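Local coordinates for protein alginase (Pseudoalteromonas, PDB 4Q8K) that degrades alginate as a polysaccharide lyase of family 18, probably cleaving the chain by beta-elimination, at residues E157-P161 and V173-H179. Sequence-based numbering, arbitrary orientation.
Sequences EGDNP and VPLEAQH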
# COMPACT_ATOMS: atom_id res chain seq x y z
N GLU A 157 11.01 -3.49 5.29
CA GLU A 157 11.46 -3.83 3.94
C GLU A 157 12.02 -2.55 3.34
O GLU A 157 11.26 -1.64 3.01
CB GLU A 157 10.30 -4.33 3.07
CG GLU A 157 9.59 -5.56 3.58
CD GLU A 157 8.27 -5.79 2.86
OE1 GLU A 157 8.23 -6.60 1.91
OE2 GLU A 157 7.28 -5.14 3.26
N GLY A 158 13.34 -2.50 3.19
CA GLY A 158 14.00 -1.28 2.75
C GLY A 158 14.63 -0.57 3.92
O GLY A 158 14.03 0.31 4.54
N ASP A 159 15.85 -0.96 4.24
CA ASP A 159 16.53 -0.53 5.42
C ASP A 159 16.96 0.92 5.39
O ASP A 159 16.99 1.59 6.38
CB ASP A 159 17.76 -1.41 5.66
CG ASP A 159 17.40 -2.78 6.06
OD1 ASP A 159 16.62 -2.93 6.97
OD2 ASP A 159 17.88 -3.72 5.48
N ASN A 160 17.32 1.39 4.21
CA ASN A 160 17.78 2.76 4.10
C ASN A 160 17.17 3.56 2.99
O ASN A 160 17.18 3.14 1.90
CB ASN A 160 19.30 2.82 4.01
CG ASN A 160 19.82 4.21 4.29
OD1 ASN A 160 20.13 4.56 5.42
ND2 ASN A 160 19.88 5.01 3.26
N PRO A 161 16.69 4.73 3.32
CA PRO A 161 16.77 5.23 4.70
C PRO A 161 15.65 4.66 5.56
O PRO A 161 14.64 4.17 5.04
CB PRO A 161 16.57 6.73 4.52
CG PRO A 161 15.65 6.82 3.34
CD PRO A 161 16.07 5.71 2.41
N VAL A 173 10.05 6.09 0.94
CA VAL A 173 10.63 6.59 -0.30
C VAL A 173 11.28 5.45 -1.08
O VAL A 173 12.48 5.21 -0.97
CB VAL A 173 11.67 7.66 0.00
CG1 VAL A 173 11.00 9.02 0.23
CG2 VAL A 173 12.50 7.25 1.24
N PRO A 174 10.47 4.71 -1.84
CA PRO A 174 10.93 3.52 -2.57
C PRO A 174 11.97 3.84 -3.66
O PRO A 174 12.76 2.97 -4.00
CB PRO A 174 9.64 2.97 -3.18
CG PRO A 174 8.74 4.16 -3.27
CD PRO A 174 9.03 4.95 -2.04
N LEU A 175 11.97 5.07 -4.19
CA LEU A 175 13.00 5.44 -5.16
C LEU A 175 14.38 5.48 -4.51
O LEU A 175 15.40 5.44 -5.21
CB LEU A 175 12.71 6.79 -5.80
CG LEU A 175 11.42 6.91 -6.63
CD1 LEU A 175 11.16 8.36 -6.99
CD2 LEU A 175 11.47 6.01 -7.87
N GLU A 176 14.42 5.63 -3.20
CA GLU A 176 15.67 5.61 -2.44
C GLU A 176 15.94 4.24 -1.79
O GLU A 176 17.02 3.69 -1.89
CB GLU A 176 15.69 6.74 -1.41
CG GLU A 176 15.42 8.11 -2.00
CD GLU A 176 15.24 9.20 -0.97
OE1 GLU A 176 16.09 9.29 -0.08
OE2 GLU A 176 14.27 9.97 -1.03
N ALA A 177 14.91 3.69 -1.14
CA ALA A 177 15.07 2.38 -0.50
C ALA A 177 15.24 1.27 -1.52
O ALA A 177 16.02 0.33 -1.32
CB ALA A 177 13.88 2.09 0.42
N GLN A 178 14.49 1.37 -2.62
CA GLN A 178 14.66 0.47 -3.76
C GLN A 178 14.58 -1.01 -3.37
O GLN A 178 15.31 -1.84 -3.90
CB GLN A 178 15.97 0.79 -4.51
CG GLN A 178 16.15 2.29 -4.81
CD GLN A 178 17.48 2.64 -5.49
OE1 GLN A 178 17.71 3.80 -5.85
NE2 GLN A 178 18.35 1.66 -5.65
N HIS A 179 13.69 -1.35 -2.46
CA HIS A 179 13.65 -2.73 -2.01
C HIS A 179 12.90 -3.63 -2.97
O HIS A 179 11.81 -3.29 -3.42
CB HIS A 179 13.04 -2.82 -0.61
CG HIS A 179 13.32 -4.12 0.07
ND1 HIS A 179 14.50 -4.34 0.76
CD2 HIS A 179 12.62 -5.27 0.14
CE1 HIS A 179 14.49 -5.57 1.25
NE2 HIS A 179 13.36 -6.15 0.88
O HOH W 1 17.70 -0.21 1.70
O HOH W 2 19.33 3.77 0.36
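The imidazole of H179 lies with one face against the backbone joining E157 to G158, and this is the close-packed side of the contact. Its flat face spans both the peptide C and N there and the CB of E157, which sits 4.2 Å from the ring centroid and 27° off its normal, a CH-pi contact. With CG anti to the backbone N (chi1 -163°), the ring is carried over the E157-G158 peptide. The carboxylate of E157 serves another partner, R188 of strand 186-193, through a salt bridge. G158 bends the chain with a positive phi of 102°; glycine, having no side chain, tolerates these backbone angles and lets the small methyl of A177 come close, its CB 4.1 Å from the CA of G158. This is an edge of the jelly-roll beta sandwich characteristic of alginate lyases in the concanavalin clan: the loop after strand 154-157 packs on helix 174-177, a single turn in which O of V173, the N-cap residue, accepts from the amides of E176 and A177. Toward the helix start, the rigid ring of P161, following a cis peptide, touches V173 CG2 through its CG at 3.8 Å. On the solvent side the close direct touch is N160 O against the CA-H of A177, 3.3 Å from the CA. Otherwise waters bridge exposed N160 to the helix: one donates to N160 O (2.7 Å) and E176 O while accepting from N160 ND2, a use for the amide side chain; a second accepts from N160 N and donates a weak bond to A177 O.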